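Side-chain contacts in AvrA (Salmonella typhimurium, PDB 6BE0), which probably transfers acetyl groups from acetyl-CoA to serine and threonine residues of target proteins, and is bound here to inositol hexakisphosphate and coenzyme A: residues Val128-Arg131 / Lys136-Val139; Lys102-Arg105 / Ser111-Phe114; Ala160-Glu165 / Cys170-Val175; Val116-Ser121 / Leu141-Ala146; Ile207-Asp210 / Glu214-Cys217. All coordinates share one frame; numbering follows the deposited sequence.

Contact 1 (Val128-Arg131 / Lys136-Val139); sequences VDFR and KTSV
Ser138 O is gripped twice from the opposite strand. Arg131 N donates a hydrogen bond of 3.0 Å to Ser138 O, and Phe130 CA adds a weaker C-H contact to the same oxygen. In return, Ser138 N reaches Arg131 O at 2.8 Å. These bonds make Arg131 and Ser138 a hydrogen-bonded pair of an antiparallel hairpin; Phe130 and Val139 form the next, non-hydrogen-bonded pair.

The apolar face carries Val128, Phe130, Thr137 and Val139. Val128 CG1 meets Val139 CG1 at 3.5 Å. Both methyls stand anti to their backbone N, Val139 with chi1 -179°. The Phe130 ring slants across Thr137, with CE1 3.5 Å from Thr137 CG2. Its CD1 lies 4.1 Å from Val139 CG2. Helix 94-106 covers this face through Ile101.

The other face is polar. Ser138 OG bonds to His208 and Asn211, Asp129 bonds to His208 and forms a salt bridge with Arg113, and the Arg131 guanidinium bonds to Phe201 O while forming a cation-pi contact with the Phe201 ring. Buried polar groups are thus paired on one face and hydrocarbon is packed on the other, which implies a hairpin suited to a sheet covered on both sides.

Contact 2 (Lys102-Arg105 / Ser111-Phe114); sequences KETR and SARF
Thr104 sets its methyl against Ala112 and its hydroxyl at the edge of the Phe114 ring. The methyl CG2 rests on Ala112 CB at 3.9 Å. The hydroxyl takes the other partner: Thr104 OG1 comes in plane to the ring edge, 3.5 Å from Phe114 CZ and 4.0 Å from Phe114 CE2. With chi1 at -59°, OG1 lies beside the backbone N of Thr104, while CG2 is turned anti to that N and over the alanine. The hydroxyl is hydrogen-bonded to Ser100 O, one turn earlier in the helix. A polar group can therefore sit against the aromatic edge without losing its partner. Ala112 is small, and the helix side chain meets the strand there through a single methyl.

The contact belongs to a beta-alpha-beta unit made of strand 88-91, helix 94-106 and strand 111-117. Phe114 also packs on Leu97, Ser100 and Ile101, earlier in the same helix. Phe130, from the neighbouring strand 125-133, touches Thr104, Ala112 and Phe114, so the helix spans two adjoining strands of the sheet.

Contact 3 (Ala160-Glu165 / Cys170-Val175); sequences AALERE and CYFAMV
Leu162 packs its CD2 methyl on Cys170 and Phe172, joining helix 151-164 to strand 170-176. The two elements are the second half of a beta-alpha-beta crossover that starts from strand 136-143, the parallel neighbour of 170-176 in the sheet.

The tight part is small. Leu162 CD2 lies 3.7 Å from Cys170 SG and 4.0 Å from Phe172 CB. Leu162 CG also reaches Cys170 SG, at 4.2 Å. Cys170 SG stands anti to its backbone N, chi1 -176°, which lays the sulfur alongside the leucine branch. The Phe172 ring slants past CD2, so it is the first carbon of that side chain that bears the contact. No hydrogen bond crosses between the segments, and the contact is purely apolar. Leu162 also touches Val98 and Ile101 of helix 94-106. Phe172 continues along helix 151-164 to Thr158 and Lys159.

The solvent side is loose. Glu163 and Arg164 are exposed and do not touch the strand. Arg164 instead folds back on its own helix: Ala160 O stands 3.6 Å above the plane of the Arg164 guanidinium, over its centre.

Contact 4 (Val116-Ser121 / Leu141-Ala146); sequences VNMGSS and LFEPAA
The carboxylate of Glu143 meets Met118 through one oxygen: Glu143 OE2 is 3.9 Å from Met118 SD. A second flat group, the Asn117 amide, has a donor over one face. Gly119 N bonds to Asn117 OD1 at 3.3 Å from 53° out of the carbonyl plane, which makes an Asx turn just where strand 111-117 ends.

Past that turn, Met118 turns back across the face of the sheet. Its chain bends at chi2 and chi3, and this brings SD tip to tip with Leu141, 3.9 Å from Leu141 CD2. Met118 CE lies 4.2 Å from the same methyl. Val116 CG1 approaches Leu141 CD1 more loosely, at 4.4 Å. The sulfur thus has a hydrocarbon neighbour and a carboxylate oxygen at similar range.

The polar end of Glu143 is held elsewhere: OE1 bonds to His124 NE2, and OE2 has a weak bond to Ser126 OG. Met118, Val116 and Leu141 reach one another across strand 125-133, which runs between the two segments in the sheet. The carboxylate-histidine pair beside them is consistent with the His-Glu part of the Cys-His-Glu triad used by YopJ-family acetyltransferases, whose core resembles cysteine proteases.

Contact 5 (Ile207-Asp210 / Glu214-Cys217); sequences IHED and ERLC
Asp210 offers both its carbonyl and its carboxylate to Arg215. Arg215 N donates to Asp210 O over a short 2.6 Å, nearly straight at 171°. Glu214 N and Leu216 N are also near that carbonyl oxygen, but at poor angles, and neither is bonded to it. Glu214 has a positive phi and marks the exit from helix 205-212 in a Schellman motif.

The side chains form a salt bridge. Arg215 NH2 reaches Asp210 OD1 at 2.6 Å, nearly along the C-O axis, and Arg215 NE adds a weak bond of 3.1 Å to the same oxygen. Carboxylate and guanidinium planes stand 79° apart, so the bridge rests on one oxygen rather than on a paired, coplanar fork. A bend at chi3, -57°, turns the guanidinium back toward Asp210. Asp210 OD2 is taken by Tyr231 OH, with Lys206 NZ as a long, weak ion-pair partner.

One turn earlier in the helix, Ile207 CG1 packs on Leu216 CD1 at 3.8 Å. Asp210 is buried while Arg215 is exposed. Bonds to both carboxylate oxygens, with positive charge close by, would probably stabilise the ionised form of this aspartate.

From the N terminus, contact 2 comes first. It closes the short connection from helix 94-106 into strand 111-117. Contact 4 opens farther along that strand and encloses most of the hairpin 125-143, so contact 1 lies within its span. Contact 4 closes near the end of strand 136-143. Contact 3 then completes the crossover through helix 151-164 to the edge strand 170-176, and contact 5 follows in series at the end of helix 205-212. No two contacts cross. Backbone bonds join contact 1 to contacts 2 and 3 across the sheet. Contact 5 packs on the sheet face opposite helix 94-106, where His208 ties it to contact 1 and Leu216 touches Ala173 of contact 3.

Contact 1 (Val128-Arg131 / Lys136-Val139)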
loop_
_atom_site.group_PDB
_atom_site.type_symbol
_atom_site.label_atom_id
_atom_site.label_comp_id
_atom_site.label_asym_id
_atom_site.label_seq_id
_atom_site.Cartn_x
_atom_site.Cartn_y
_atom_site.Cartn_z
ATOM N N VAL A 128 5.849 -1.728 3.426
ATOM C CA VAL A 128 7.219 -2.069 3.065
ATOM C C VAL A 128 7.282 -3.517 2.602
ATOM O O VAL A 128 6.725 -4.396 3.255
ATOM C CB VAL A 128 8.188 -1.877 4.254
ATOM C CG1 VAL A 128 9.607 -2.301 3.876
ATOM C CG2 VAL A 128 8.170 -0.436 4.731
ATOM N N ASP A 129 7.954 -3.762 1.481
ATOM C CA ASP A 129 8.180 -5.126 1.017
ATOM C C ASP A 129 9.607 -5.555 1.335
ATOM O O ASP A 129 10.564 -4.836 1.040
ATOM C CB ASP A 129 7.913 -5.253 -0.482
ATOM C CG ASP A 129 7.748 -6.701 -0.926
ATOM O OD1 ASP A 129 7.313 -7.538 -0.106
ATOM O OD2 ASP A 129 8.045 -7.002 -2.099
ATOM N N PHE A 130 9.728 -6.733 1.936
ATOM C CA PHE A 130 11.005 -7.271 2.394
ATOM C C PHE A 130 11.317 -8.566 1.648
ATOM O O PHE A 130 10.493 -9.477 1.598
ATOM C CB PHE A 130 10.960 -7.502 3.909
ATOM C CG PHE A 130 12.165 -8.206 4.462
ATOM C CD1 PHE A 130 13.236 -7.486 4.965
ATOM C CD2 PHE A 130 12.216 -9.588 4.500
ATOM C CE1 PHE A 130 14.341 -8.135 5.483
ATOM C CE2 PHE A 130 13.317 -10.242 5.016
ATOM C CZ PHE A 130 14.382 -9.516 5.508
ATOM N N ARG A 131 12.511 -8.639 1.069
ATOM C CA ARG A 131 12.897 -9.774 0.236
ATOM C C ARG A 131 14.404 -10.006 0.298
ATOM O O ARG A 131 15.182 -9.118 -0.054
ATOM C CB ARG A 131 12.458 -9.531 -1.215
ATOM C CG ARG A 131 12.753 -10.671 -2.192
ATOM C CD ARG A 131 11.600 -11.662 -2.275
ATOM N NE ARG A 131 10.386 -11.065 -2.832
ATOM C CZ ARG A 131 10.071 -11.048 -4.126
ATOM N NH1 ARG A 131 10.874 -11.595 -5.029
ATOM N NH2 ARG A 131 8.940 -10.480 -4.522
ATOM N N LYS A 136 21.766 -10.930 -0.333
ATOM C CA LYS A 136 21.521 -9.529 -0.020
ATOM C C LYS A 136 20.059 -9.263 0.342
ATOM O O LYS A 136 19.155 -9.950 -0.134
ATOM C CB LYS A 136 21.952 -8.665 -1.208
ATOM C CG LYS A 136 23.126 -9.268 -1.983
ATOM C CD LYS A 136 23.968 -8.220 -2.697
ATOM C CE LYS A 136 24.966 -8.865 -3.649
ATOM N NZ LYS A 136 25.830 -9.878 -2.974
ATOM N N THR A 137 19.843 -8.261 1.191
ATOM C CA THR A 137 18.515 -7.926 1.700
ATOM C C THR A 137 17.943 -6.703 0.987
ATOM O O THR A 137 18.590 -5.656 0.918
ATOM C CB THR A 137 18.557 -7.658 3.220
ATOM O OG1 THR A 137 18.952 -8.852 3.906
ATOM C CG2 THR A 137 17.195 -7.208 3.747
ATOM N N SER A 138 16.726 -6.846 0.468
ATOM C CA SER A 138 16.038 -5.756 -0.220
ATOM C C SER A 138 14.857 -5.250 0.601
ATOM O O SER A 138 14.012 -6.028 1.043
ATOM C CB SER A 138 15.559 -6.209 -1.601
ATOM O OG SER A 138 14.830 -5.181 -2.250
ATOM N N VAL A 139 14.812 -3.937 0.795
ATOM C CA VAL A 139 13.733 -3.293 1.532
ATOM C C VAL A 139 13.179 -2.146 0.698
ATOM O O VAL A 139 13.895 -1.193 0.402
ATOM C CB VAL A 139 14.217 -2.762 2.899
ATOM C CG1 VAL A 139 13.071 -2.122 3.671
ATOM C CG2 VAL A 139 14.845 -3.886 3.709
#

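Contact 2 (Lys102-Arg105 / Ser111-Phe114)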
loop_
_atom_site.group_PDB
_atom_site.type_symbol
_atom_site.label_atom_id
_atom_site.label_comp_id
_atom_site.label_asym_id
_atom_site.label_seq_id
_atom_site.Cartn_x
_atom_site.Cartn_y
_atom_site.Cartn_z
ATOM N N LYS A 102 15.307 -6.209 11.091
ATOM C CA LYS A 102 16.472 -6.920 11.599
ATOM C C LYS A 102 16.072 -8.296 12.123
ATOM O O LYS A 102 16.728 -9.289 11.824
ATOM C CB LYS A 102 17.161 -6.118 12.706
ATOM C CG LYS A 102 18.545 -6.640 13.069
ATOM C CD LYS A 102 19.200 -5.797 14.148
ATOM C CE LYS A 102 20.583 -6.340 14.512
ATOM N NZ LYS A 102 21.667 -5.916 13.562
ATOM N N GLU A 103 14.994 -8.349 12.901
ATOM C CA GLU A 103 14.508 -9.612 13.451
ATOM C C GLU A 103 14.171 -10.600 12.345
ATOM O O GLU A 103 14.582 -11.758 12.386
ATOM C CB GLU A 103 13.269 -9.391 14.327
ATOM C CG GLU A 103 13.508 -9.546 15.820
ATOM C CD GLU A 103 14.110 -10.891 16.179
ATOM O OE1 GLU A 103 15.288 -10.923 16.594
ATOM O OE2 GLU A 103 13.409 -11.914 16.045
ATOM N N THR A 104 13.415 -10.130 11.358
ATOM C CA THR A 104 12.935 -10.982 10.278
ATOM C C THR A 104 14.098 -11.596 9.503
ATOM O O THR A 104 14.055 -12.768 9.127
ATOM C CB THR A 104 12.026 -10.190 9.320
ATOM O OG1 THR A 104 10.908 -9.670 10.049
ATOM C CG2 THR A 104 11.516 -11.071 8.191
ATOM N N ARG A 105 15.136 -10.802 9.270
ATOM C CA ARG A 105 16.334 -11.294 8.600
ATOM C C ARG A 105 17.031 -12.349 9.456
ATOM O O ARG A 105 17.484 -13.373 8.946
ATOM C CB ARG A 105 17.299 -10.143 8.303
ATOM C CG ARG A 105 18.517 -10.555 7.487
ATOM C CD ARG A 105 19.590 -9.474 7.487
ATOM N NE ARG A 105 20.880 -9.999 7.044
ATOM C CZ ARG A 105 21.742 -10.639 7.830
ATOM N NH1 ARG A 105 21.463 -10.839 9.113
ATOM N NH2 ARG A 105 22.889 -11.082 7.334
ATOM N N SER A 111 10.824 -13.472 2.898
ATOM C CA SER A 111 9.731 -12.738 2.283
ATOM C C SER A 111 8.753 -12.269 3.353
ATOM O O SER A 111 8.138 -13.084 4.043
ATOM C CB SER A 111 9.015 -13.612 1.252
ATOM O OG SER A 111 7.865 -12.964 0.739
ATOM N N ALA A 112 8.614 -10.955 3.492
ATOM C CA ALA A 112 7.727 -10.390 4.498
ATOM C C ALA A 112 7.286 -8.980 4.123
ATOM O O ALA A 112 7.898 -8.329 3.274
ATOM C CB ALA A 112 8.409 -10.384 5.858
ATOM N N ARG A 113 6.207 -8.524 4.752
ATOM C CA ARG A 113 5.692 -7.178 4.532
ATOM C C ARG A 113 5.408 -6.490 5.856
ATOM O O ARG A 113 5.177 -7.145 6.871
ATOM C CB ARG A 113 4.423 -7.207 3.678
ATOM C CG ARG A 113 4.662 -7.594 2.235
ATOM C CD ARG A 113 4.601 -9.098 2.046
ATOM N NE ARG A 113 5.239 -9.518 0.804
ATOM C CZ ARG A 113 5.448 -10.784 0.460
ATOM N NH1 ARG A 113 5.070 -11.770 1.267
ATOM N NH2 ARG A 113 6.039 -11.067 -0.694
ATOM N N PHE A 114 5.428 -5.164 5.833
ATOM C CA PHE A 114 5.212 -4.371 7.033
ATOM C C PHE A 114 4.283 -3.203 6.765
ATOM O O PHE A 114 4.532 -2.416 5.859
ATOM C CB PHE A 114 6.541 -3.842 7.569
ATOM C CG PHE A 114 7.545 -4.914 7.873
ATOM C CD1 PHE A 114 8.452 -5.324 6.911
ATOM C CD2 PHE A 114 7.589 -5.505 9.124
ATOM C CE1 PHE A 114 9.381 -6.307 7.190
ATOM C CE2 PHE A 114 8.515 -6.490 9.409
ATOM C CZ PHE A 114 9.412 -6.891 8.440
#

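Contact 3 (Ala160-Glu165 / Cys170-Val175)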
loop_
_atom_site.group_PDB
_atom_site.type_symbol
_atom_site.label_atom_id
_atom_site.label_comp_id
_atom_site.label_asym_id
_atom_site.label_seq_id
_atom_site.Cartn_x
_atom_site.Cartn_y
_atom_site.Cartn_z
ATOM N N ALA A 160 18.624 6.037 6.630
ATOM C CA ALA A 160 19.599 6.166 7.708
ATOM C C ALA A 160 19.164 5.384 8.943
ATOM O O ALA A 160 19.996 4.811 9.646
ATOM C CB ALA A 160 19.806 7.630 8.060
ATOM N N ALA A 161 17.860 5.369 9.203
ATOM C CA ALA A 161 17.314 4.626 10.332
ATOM C C ALA A 161 17.644 3.147 10.195
ATOM O O ALA A 161 17.971 2.475 11.174
ATOM C CB ALA A 161 15.810 4.827 10.428
ATOM N N LEU A 162 17.561 2.653 8.964
ATOM C CA LEU A 162 17.830 1.252 8.677
ATOM C C LEU A 162 19.328 0.954 8.735
ATOM O O LEU A 162 19.738 -0.106 9.207
ATOM C CB LEU A 162 17.266 0.878 7.306
ATOM C CG LEU A 162 17.328 -0.601 6.914
ATOM C CD1 LEU A 162 16.550 -1.463 7.896
ATOM C CD2 LEU A 162 16.802 -0.792 5.501
ATOM N N GLU A 163 20.139 1.893 8.257
ATOM C CA GLU A 163 21.590 1.741 8.301
ATOM C C GLU A 163 22.094 1.569 9.733
ATOM O O GLU A 163 23.071 0.861 9.970
ATOM C CB GLU A 163 22.277 2.945 7.651
ATOM C CG GLU A 163 22.245 2.938 6.127
ATOM C CD GLU A 163 22.861 4.191 5.519
ATOM O OE1 GLU A 163 23.297 5.077 6.285
ATOM O OE2 GLU A 163 22.906 4.288 4.273
ATOM N N ARG A 164 21.422 2.212 10.684
ATOM C CA ARG A 164 21.840 2.151 12.082
ATOM C C ARG A 164 21.682 0.750 12.673
ATOM O O ARG A 164 22.394 0.383 13.607
ATOM C CB ARG A 164 21.056 3.162 12.921
ATOM C CG ARG A 164 21.703 4.540 12.963
ATOM C CD ARG A 164 21.011 5.473 13.944
ATOM N NE ARG A 164 19.713 5.931 13.455
ATOM C CZ ARG A 164 19.544 6.931 12.595
ATOM N NH1 ARG A 164 20.592 7.587 12.111
ATOM N NH2 ARG A 164 18.322 7.276 12.213
ATOM N N GLU A 165 20.751 -0.030 12.133
ATOM C CA GLU A 165 20.578 -1.412 12.571
ATOM C C GLU A 165 21.743 -2.270 12.078
ATOM O O GLU A 165 21.948 -3.390 12.550
ATOM C CB GLU A 165 19.249 -1.981 12.070
ATOM C CG GLU A 165 18.016 -1.282 12.632
ATOM C CD GLU A 165 17.827 -1.520 14.120
ATOM O OE1 GLU A 165 17.416 -0.574 14.826
ATOM O OE2 GLU A 165 18.079 -2.652 14.584
ATOM N N CYS A 170 22.474 -4.804 2.848
ATOM C CA CYS A 170 21.075 -4.400 2.934
ATOM C C CYS A 170 20.840 -3.150 2.091
ATOM O O CYS A 170 21.494 -2.126 2.293
ATOM C CB CYS A 170 20.685 -4.145 4.391
ATOM S SG CYS A 170 18.949 -3.737 4.648
ATOM N N TYR A 171 19.906 -3.243 1.147
ATOM C CA TYR A 171 19.644 -2.159 0.205
ATOM C C TYR A 171 18.215 -1.641 0.337
ATOM O O TYR A 171 17.261 -2.420 0.365
ATOM C CB TYR A 171 19.908 -2.633 -1.225
ATOM C CG TYR A 171 21.322 -3.123 -1.436
ATOM C CD1 TYR A 171 21.652 -4.455 -1.228
ATOM C CD2 TYR A 171 22.327 -2.255 -1.833
ATOM C CE1 TYR A 171 22.945 -4.906 -1.415
ATOM C CE2 TYR A 171 23.622 -2.697 -2.022
ATOM C CZ TYR A 171 23.925 -4.023 -1.812
ATOM O OH TYR A 171 25.213 -4.473 -1.999
ATOM N N PHE A 172 18.084 -0.317 0.413
ATOM C CA PHE A 172 16.795 0.325 0.638
ATOM C C PHE A 172 16.394 1.237 -0.519
ATOM O O PHE A 172 17.236 1.889 -1.140
ATOM C CB PHE A 172 16.823 1.128 1.940
ATOM C CG PHE A 172 15.619 2.007 2.137
ATOM C CD1 PHE A 172 15.668 3.353 1.815
ATOM C CD2 PHE A 172 14.436 1.484 2.635
ATOM C CE1 PHE A 172 14.561 4.161 1.993
ATOM C CE2 PHE A 172 13.327 2.288 2.813
ATOM C CZ PHE A 172 13.391 3.629 2.492
ATOM N N ALA A 173 15.094 1.275 -0.797
ATOM C CA ALA A 173 14.543 2.150 -1.820
ATOM C C ALA A 173 13.130 2.576 -1.442
ATOM O O ALA A 173 12.387 1.814 -0.829
ATOM C CB ALA A 173 14.546 1.457 -3.173
ATOM N N MET A 174 12.773 3.802 -1.803
ATOM C CA MET A 174 11.435 4.321 -1.564
ATOM C C MET A 174 10.761 4.573 -2.906
ATOM O O MET A 174 11.363 5.154 -3.807
ATOM C CB MET A 174 11.498 5.596 -0.726
ATOM C CG MET A 174 10.161 6.275 -0.503
ATOM S SD MET A 174 10.309 7.643 0.660
ATOM C CE MET A 174 9.170 8.821 -0.055
ATOM N N VAL A 175 9.518 4.120 -3.035
ATOM C CA VAL A 175 8.799 4.192 -4.302
ATOM C C VAL A 175 7.545 5.053 -4.189
ATOM O O VAL A 175 6.676 4.808 -3.351
ATOM C CB VAL A 175 8.407 2.786 -4.801
ATOM C CG1 VAL A 175 7.619 2.872 -6.105
ATOM C CG2 VAL A 175 9.649 1.932 -4.990
#

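Contact 4 (Val116-Ser121 / Leu141-Ala146)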
loop_
_atom_site.group_PDB
_atom_site.type_symbol
_atom_site.label_atom_id
_atom_site.label_comp_id
_atom_site.label_asym_id
_atom_site.label_seq_id
_atom_site.Cartn_x
_atom_site.Cartn_y
_atom_site.Cartn_z
ATOM N N VAL A 116 3.570 0.150 8.351
ATOM C CA VAL A 116 4.276 1.011 9.290
ATOM C C VAL A 116 3.618 2.381 9.396
ATOM O O VAL A 116 3.418 3.067 8.395
ATOM C CB VAL A 116 5.763 1.180 8.889
ATOM C CG1 VAL A 116 5.899 1.617 7.429
ATOM C CG2 VAL A 116 6.474 2.156 9.830
ATOM N N ASN A 117 3.273 2.765 10.621
ATOM C CA ASN A 117 2.851 4.128 10.900
ATOM C C ASN A 117 4.082 5.004 11.076
ATOM O O ASN A 117 4.763 4.935 12.099
ATOM C CB ASN A 117 1.968 4.194 12.145
ATOM C CG ASN A 117 1.418 5.588 12.393
ATOM O OD1 ASN A 117 1.529 6.472 11.542
ATOM N ND2 ASN A 117 0.816 5.789 13.558
ATOM N N MET A 118 4.366 5.825 10.072
ATOM C CA MET A 118 5.592 6.611 10.051
ATOM C C MET A 118 5.436 7.891 10.861
ATOM O O MET A 118 6.420 8.461 11.330
ATOM C CB MET A 118 5.983 6.945 8.610
ATOM C CG MET A 118 5.765 5.798 7.629
ATOM S SD MET A 118 7.091 5.634 6.423
ATOM C CE MET A 118 8.197 4.564 7.320
ATOM N N GLY A 119 4.197 8.337 11.028
ATOM C CA GLY A 119 3.921 9.558 11.761
ATOM C C GLY A 119 4.073 9.393 13.260
ATOM O O GLY A 119 3.997 8.281 13.783
ATOM N N SER A 120 4.292 10.509 13.950
ATOM C CA SER A 120 4.332 10.532 15.408
ATOM C C SER A 120 3.028 11.103 15.959
ATOM O O SER A 120 2.174 10.365 16.447
ATOM C CB SER A 120 5.521 11.355 15.904
ATOM O OG SER A 120 5.378 11.671 17.277
ATOM N N SER A 121 2.874 12.419 15.858
ATOM C CA SER A 121 1.659 13.090 16.312
ATOM C C SER A 121 0.534 12.979 15.285
ATOM O O SER A 121 -0.445 13.724 15.347
ATOM C CB SER A 121 1.936 14.566 16.606
ATOM O OG SER A 121 0.790 15.197 17.153
ATOM N N LEU A 141 10.096 0.664 0.452
ATOM C CA LEU A 141 8.983 1.384 1.055
ATOM C C LEU A 141 8.089 1.956 -0.036
ATOM O O LEU A 141 8.542 2.742 -0.866
ATOM C CB LEU A 141 9.502 2.502 1.964
ATOM C CG LEU A 141 8.468 3.456 2.573
ATOM C CD1 LEU A 141 7.558 2.736 3.549
ATOM C CD2 LEU A 141 9.171 4.622 3.252
ATOM N N PHE A 142 6.821 1.557 -0.036
ATOM C CA PHE A 142 5.864 2.053 -1.017
ATOM C C PHE A 142 4.965 3.118 -0.406
ATOM O O PHE A 142 4.298 2.880 0.602
ATOM C CB PHE A 142 5.016 0.909 -1.575
ATOM C CG PHE A 142 5.797 -0.081 -2.390
ATOM C CD1 PHE A 142 6.388 -1.180 -1.790
ATOM C CD2 PHE A 142 5.942 0.088 -3.754
ATOM C CE1 PHE A 142 7.108 -2.091 -2.538
ATOM C CE2 PHE A 142 6.661 -0.823 -4.507
ATOM C CZ PHE A 142 7.242 -1.911 -3.898
ATOM N N GLU A 143 4.970 4.297 -1.021
ATOM C CA GLU A 143 4.080 5.382 -0.637
ATOM C C GLU A 143 2.927 5.455 -1.634
ATOM O O GLU A 143 3.153 5.731 -2.812
ATOM C CB GLU A 143 4.837 6.711 -0.595
ATOM C CG GLU A 143 5.855 6.819 0.532
ATOM C CD GLU A 143 5.214 6.877 1.909
ATOM O OE1 GLU A 143 3.982 7.064 1.991
ATOM O OE2 GLU A 143 5.946 6.735 2.911
ATOM N N PRO A 144 1.690 5.185 -1.177
ATOM C CA PRO A 144 0.565 5.239 -2.118
ATOM C C PRO A 144 0.348 6.628 -2.719
ATOM O O PRO A 144 -0.088 6.731 -3.866
ATOM C CB PRO A 144 -0.634 4.827 -1.256
ATOM C CG PRO A 144 -0.048 4.038 -0.141
ATOM C CD PRO A 144 1.274 4.676 0.142
ATOM N N ALA A 145 0.644 7.674 -1.954
ATOM C CA ALA A 145 0.450 9.046 -2.416
ATOM C C ALA A 145 1.711 9.578 -3.092
ATOM O O ALA A 145 2.640 8.822 -3.374
ATOM C CB ALA A 145 0.050 9.944 -1.252
ATOM N N ALA A 146 1.735 10.884 -3.346
ATOM C CA ALA A 146 2.868 11.527 -4.003
ATOM C C ALA A 146 3.963 11.863 -2.994
ATOM O O ALA A 146 3.740 11.798 -1.784
ATOM C CB ALA A 146 2.409 12.779 -4.729
#

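Contact 5 (Ile207-Asp210 / Glu214-Cys217)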
loop_
_atom_site.group_PDB
_atom_site.type_symbol
_atom_site.label_atom_id
_atom_site.label_comp_id
_atom_site.label_asym_id
_atom_site.label_seq_id
_atom_site.Cartn_x
_atom_site.Cartn_y
_atom_site.Cartn_z
ATOM N N ILE A 207 12.198 -5.500 -9.592
ATOM C CA ILE A 207 12.394 -4.253 -8.855
ATOM C C ILE A 207 13.258 -4.493 -7.617
ATOM O O ILE A 207 14.044 -3.633 -7.221
ATOM C CB ILE A 207 11.046 -3.608 -8.440
ATOM C CG1 ILE A 207 11.289 -2.239 -7.797
ATOM C CG2 ILE A 207 10.269 -4.518 -7.497
ATOM C CD1 ILE A 207 10.035 -1.396 -7.645
ATOM N N HIS A 208 13.113 -5.668 -7.013
ATOM C CA HIS A 208 13.952 -6.049 -5.881
ATOM C C HIS A 208 15.377 -6.324 -6.342
ATOM O O HIS A 208 16.343 -6.030 -5.637
ATOM C CB HIS A 208 13.385 -7.284 -5.181
ATOM C CG HIS A 208 12.280 -6.979 -4.222
ATOM N ND1 HIS A 208 12.490 -6.320 -3.031
ATOM C CD2 HIS A 208 10.953 -7.247 -4.274
ATOM C CE1 HIS A 208 11.343 -6.192 -2.391
ATOM N NE2 HIS A 208 10.394 -6.748 -3.123
ATOM N N GLU A 209 15.494 -6.894 -7.533
ATOM C CA GLU A 209 16.788 -7.224 -8.109
ATOM C C GLU A 209 17.563 -5.953 -8.437
ATOM O O GLU A 209 18.751 -5.842 -8.138
ATOM C CB GLU A 209 16.597 -8.081 -9.361
ATOM C CG GLU A 209 17.866 -8.712 -9.902
ATOM C CD GLU A 209 17.581 -9.741 -10.980
ATOM O OE1 GLU A 209 16.409 -9.854 -11.398
ATOM O OE2 GLU A 209 18.527 -10.440 -11.404
ATOM N N ASP A 210 16.876 -4.989 -9.042
ATOM C CA ASP A 210 17.497 -3.723 -9.417
ATOM C C ASP A 210 17.815 -2.876 -8.188
ATOM O O ASP A 210 18.748 -2.074 -8.203
ATOM C CB ASP A 210 16.588 -2.945 -10.372
ATOM C CG ASP A 210 16.593 -3.515 -11.781
ATOM O OD1 ASP A 210 17.525 -4.274 -12.125
ATOM O OD2 ASP A 210 15.665 -3.192 -12.552
ATOM N N GLU A 214 21.555 -1.913 -7.267
ATOM C CA GLU A 214 21.644 -0.458 -7.275
ATOM C C GLU A 214 21.463 0.089 -8.688
ATOM O O GLU A 214 22.247 0.919 -9.149
ATOM C CB GLU A 214 22.982 -0.004 -6.684
ATOM C CG GLU A 214 23.318 -0.671 -5.355
ATOM C CD GLU A 214 24.552 -0.083 -4.695
ATOM O OE1 GLU A 214 24.525 1.116 -4.351
ATOM O OE2 GLU A 214 25.548 -0.821 -4.524
ATOM N N ARG A 215 20.421 -0.392 -9.363
ATOM C CA ARG A 215 20.073 0.059 -10.708
ATOM C C ARG A 215 18.653 0.610 -10.743
ATOM O O ARG A 215 18.075 0.788 -11.816
ATOM C CB ARG A 215 20.196 -1.087 -11.712
ATOM C CG ARG A 215 21.541 -1.791 -11.720
ATOM C CD ARG A 215 21.604 -2.794 -12.862
ATOM N NE ARG A 215 20.525 -3.781 -12.782
ATOM C CZ ARG A 215 20.676 -5.058 -12.436
ATOM N NH1 ARG A 215 21.872 -5.552 -12.136
ATOM N NH2 ARG A 215 19.617 -5.856 -12.400
ATOM N N LEU A 216 18.094 0.877 -9.567
ATOM C CA LEU A 216 16.697 1.278 -9.456
ATOM C C LEU A 216 16.548 2.794 -9.404
ATOM O O LEU A 216 15.982 3.401 -10.313
ATOM C CB LEU A 216 16.069 0.646 -8.213
ATOM C CG LEU A 216 14.572 0.881 -8.004
ATOM C CD1 LEU A 216 13.758 0.302 -9.153
ATOM C CD2 LEU A 216 14.137 0.278 -6.680
ATOM N N CYS A 217 17.062 3.397 -8.337
ATOM C CA CYS A 217 16.933 4.833 -8.125
ATOM C C CYS A 217 18.138 5.584 -8.679
ATOM O O CYS A 217 17.993 6.631 -9.312
ATOM C CB CYS A 217 16.765 5.137 -6.636
ATOM S SG CYS A 217 15.290 4.405 -5.893
#